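Local coordinates for protein glutamyl-tRNA(Gln) amidotransferase subunit B, mitochondrial (Saccharomyces cerevisiae, PDB 4N0H) that serves as the B subunit of a mitochondrial amidotransferase, built around a catalytic domain of the GatB/GatE family, at residues G17-T22 with R211-L216. Numbering follows the deposited sequence.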
ATOM      1  N   GLY B  17     -26.317  24.884  -0.166  1.00 52.66           N
ATOM      2  CA  GLY B  17     -25.797  23.850  -1.040  1.00 50.47           C
ATOM      3  C   GLY B  17     -26.115  22.472  -0.496  1.00 47.46           C
ATOM      4  O   GLY B  17     -26.363  22.312   0.697  1.00 50.70           O
ATOM      5  N   LEU B  18     -26.110  21.473  -1.372  1.00 44.77           N
ATOM      6  CA  LEU B  18     -26.430  20.109  -0.966  1.00 44.74           C
ATOM      7  C   LEU B  18     -25.280  19.148  -1.240  1.00 44.03           C
ATOM      8  O   LEU B  18     -24.556  19.295  -2.226  1.00 39.07           O
ATOM      9  CB  LEU B  18     -27.691  19.617  -1.685  1.00 41.48           C
ATOM     10  CG  LEU B  18     -28.984  20.389  -1.429  1.00 41.99           C
ATOM     11  CD1 LEU B  18     -30.098  19.864  -2.320  1.00 44.09           C
ATOM     12  CD2 LEU B  18     -29.380  20.290   0.034  1.00 42.98           C
ATOM     13  N   GLU B  19     -25.123  18.167  -0.356  1.00 41.95           N
ATOM     14  CA  GLU B  19     -24.204  17.060  -0.586  1.00 45.20           C
ATOM     15  C   GLU B  19     -25.003  15.767  -0.549  1.00 45.22           C
ATOM     16  O   GLU B  19     -25.511  15.369   0.503  1.00 45.90           O
ATOM     17  CB  GLU B  19     -23.104  17.043   0.471  1.00 50.64           C
ATOM     18  CG  GLU B  19     -22.238  18.287   0.458  1.00 61.33           C
ATOM     19  CD  GLU B  19     -21.288  18.349   1.635  1.00 71.51           C
ATOM     20  OE1 GLU B  19     -21.203  17.355   2.391  1.00 72.47           O
ATOM     21  OE2 GLU B  19     -20.626  19.396   1.806  1.00 77.41           O
ATOM     22  N   ILE B  20     -25.134  15.124  -1.704  1.00 40.91           N
ATOM     23  CA  ILE B  20     -26.006  13.963  -1.833  1.00 37.72           C
ATOM     24  C   ILE B  20     -25.250  12.671  -2.114  1.00 37.09           C
ATOM     25  O   ILE B  20     -24.617  12.517  -3.158  1.00 35.41           O
ATOM     26  CB  ILE B  20     -27.073  14.170  -2.924  1.00 37.73           C
ATOM     27  CG1 ILE B  20     -27.885  15.437  -2.643  1.00 42.91           C
ATOM     28  CG2 ILE B  20     -27.988  12.958  -2.998  1.00 29.54           C
ATOM     29  CD1 ILE B  20     -28.971  15.715  -3.667  1.00 43.23           C
ATOM     30  N   HIS B  21     -25.328  11.740  -1.169  1.00 35.58           N
ATOM     31  CA  HIS B  21     -24.727  10.431  -1.345  1.00 32.19           C
ATOM     32  C   HIS B  21     -25.771   9.475  -1.883  1.00 34.35           C
ATOM     33  O   HIS B  21     -26.899   9.426  -1.394  1.00 36.36           O
ATOM     34  CB  HIS B  21     -24.148   9.913  -0.029  1.00 34.61           C
ATOM     35  CG  HIS B  21     -22.949  10.674   0.438  1.00 40.98           C
ATOM     36  ND1 HIS B  21     -23.035  11.925   1.008  1.00 46.62           N
ATOM     37  CD2 HIS B  21     -21.632  10.363   0.411  1.00 44.36           C
ATOM     38  CE1 HIS B  21     -21.825  12.351   1.317  1.00 48.62           C
ATOM     39  NE2 HIS B  21     -20.955  11.422   0.964  1.00 49.65           N
ATOM     40  N   THR B  22     -25.390   8.719  -2.903  1.00 33.87           N
ATOM     41  CA  THR B  22     -26.319   7.829  -3.574  1.00 35.81           C
ATOM     42  C   THR B  22     -25.713   6.442  -3.770  1.00 31.36           C
ATOM     43  O   THR B  22     -24.662   6.297  -4.390  1.00 29.68           O
ATOM     44  CB  THR B  22     -26.739   8.419  -4.934  1.00 43.74           C
ATOM     45  OG1 THR B  22     -27.746   9.419  -4.731  1.00 49.02           O
ATOM     46  CG2 THR B  22     -27.292   7.347  -5.831  1.00 45.40           C
ATOM     47  N   ARG B 211     -28.854   9.883   0.503  1.00 38.46           N
ATOM     48  CA  ARG B 211     -28.682  10.612   1.756  1.00 41.94           C
ATOM     49  C   ARG B 211     -28.305  12.052   1.438  1.00 41.80           C
ATOM     50  O   ARG B 211     -27.415  12.303   0.621  1.00 34.75           O
ATOM     51  CB  ARG B 211     -27.593   9.963   2.614  1.00 43.30           C
ATOM     52  CG  ARG B 211     -27.770   8.465   2.817  1.00 48.84           C
ATOM     53  CD  ARG B 211     -26.451   7.777   3.139  1.00 52.48           C
ATOM     54  NE  ARG B 211     -26.517   6.340   2.885  1.00 53.21           N
ATOM     55  CZ  ARG B 211     -25.456   5.544   2.799  1.00 51.27           C
ATOM     56  NH1 ARG B 211     -24.237   6.045   2.948  1.00 50.41           N
ATOM     57  NH2 ARG B 211     -25.611   4.247   2.559  1.00 44.21           N
ATOM     58  N   VAL B 212     -28.981  12.997   2.084  1.00 40.87           N
ATOM     59  CA  VAL B 212     -28.778  14.408   1.783  1.00 43.23           C
ATOM     60  C   VAL B 212     -28.248  15.206   2.975  1.00 48.25           C
ATOM     61  O   VAL B 212     -28.928  15.345   3.990  1.00 49.78           O
ATOM     62  CB  VAL B 212     -30.085  15.060   1.298  1.00 42.20           C
ATOM     63  CG1 VAL B 212     -29.856  16.527   0.965  1.00 37.43           C
ATOM     64  CG2 VAL B 212     -30.639  14.308   0.103  1.00 42.75           C
ATOM     65  N   ASP B 213     -27.029  15.718   2.846  1.00 49.25           N
ATOM     66  CA  ASP B 213     -26.504  16.691   3.797  1.00 49.64           C
ATOM     67  C   ASP B 213     -26.700  18.090   3.226  1.00 50.58           C
ATOM     68  O   ASP B 213     -26.779  18.264   2.011  1.00 50.07           O
ATOM     69  CB  ASP B 213     -25.016  16.453   4.062  1.00 53.12           C
ATOM     70  CG  ASP B 213     -24.745  15.127   4.743  1.00 59.11           C
ATOM     71  OD1 ASP B 213     -25.639  14.622   5.458  1.00 55.81           O
ATOM     72  OD2 ASP B 213     -23.626  14.594   4.563  1.00 64.01           O
ATOM     73  N   VAL B 214     -26.774  19.085   4.103  1.00 54.30           N
ATOM     74  CA  VAL B 214     -26.960  20.468   3.681  1.00 53.20           C
ATOM     75  C   VAL B 214     -25.850  21.341   4.248  1.00 53.33           C
ATOM     76  O   VAL B 214     -25.399  21.127   5.371  1.00 55.95           O
ATOM     77  CB  VAL B 214     -28.320  21.026   4.170  1.00 54.41           C
ATOM     78  CG1 VAL B 214     -28.522  22.467   3.710  1.00 54.34           C
ATOM     79  CG2 VAL B 214     -29.460  20.154   3.685  1.00 54.42           C
ATOM     80  N   ASN B 215     -25.395  22.308   3.460  1.00 50.26           N
ATOM     81  CA  ASN B 215     -24.561  23.383   3.981  1.00 56.81           C
ATOM     82  C   ASN B 215     -25.182  24.728   3.619  1.00 61.96           C
ATOM     83  O   ASN B 215     -25.652  24.920   2.497  1.00 61.75           O
ATOM     84  CB  ASN B 215     -23.125  23.284   3.459  1.00 59.55           C
ATOM     85  CG  ASN B 215     -23.053  23.275   1.947  1.00 62.52           C
ATOM     86  OD1 ASN B 215     -22.934  22.219   1.327  1.00 64.67           O
ATOM     87  ND2 ASN B 215     -23.125  24.456   1.342  1.00 63.44           N
ATOM     88  N   LEU B 216     -25.202  25.652   4.572  1.00 65.14           N
ATOM     89  CA  LEU B 216     -25.792  26.962   4.321  1.00 70.05           C
ATOM     90  C   LEU B 216     -25.123  28.091   5.100  1.00 73.58           C
ATOM     91  O   LEU B 216     -24.370  27.855   6.046  1.00 72.55           O
ATOM     92  CB  LEU B 216     -27.306  26.939   4.580  1.00 69.87           C
ATOM     93  CG  LEU B 216     -27.850  26.333   5.878  1.00 70.52           C
ATOM     94  CD1 LEU B 216     -27.645  27.258   7.064  1.00 71.54           C
ATOM     95  CD2 LEU B 216     -29.324  25.988   5.724  1.00 71.25           C
TER
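Gly17, Glu19 and His21 pair respectively with Asn215, Asp213 and Arg211, two backbone hydrogen bonds to each pair, a regular antiparallel ladder joining strands 14-23 and 210-218 within the mixed sheet of the GatB/GatE catalytic domain. The shortest rung is Gly17 N to Asn215 O at 2.7 Å. Between the rungs, Ile20 CA approaches Arg211 O at 3.3 Å as a CA-H...O contact.

The face carrying Glu19, His21, Arg211, Asp213 and Asn215 is polar and partly exposed. Glu19 OE1 and Asp213 OD2, 4.3 Å apart, bring two like-charged carboxylates close together. The Arg211 chain, extended from CG to NE, puts NH2 in a salt bridge with Asp143 and NE in a hydrogen bond to Gly208 O.

The other face is buried and apolar. Leu18 and Val214 lie side by side, CD2 against CG2 at 3.7 Å; the same Leu18 methyl also meets Val212 CG1, and Val212 CG2 rests on Ile20 CG1 at 4.0 Å. Phe187 of helix 181-197 covers Leu18 and Ile20, while Ile235 of helix 232-248 covers both valines.

At the Gly17 end, Asn215 CG sits between its own backbone N and carbonyl carbon (chi1 56°), 3.7 Å from Gly17 O, and chi2 of -99° turns the amide so that ND2 lies 3.6 Å from Gly17 CA.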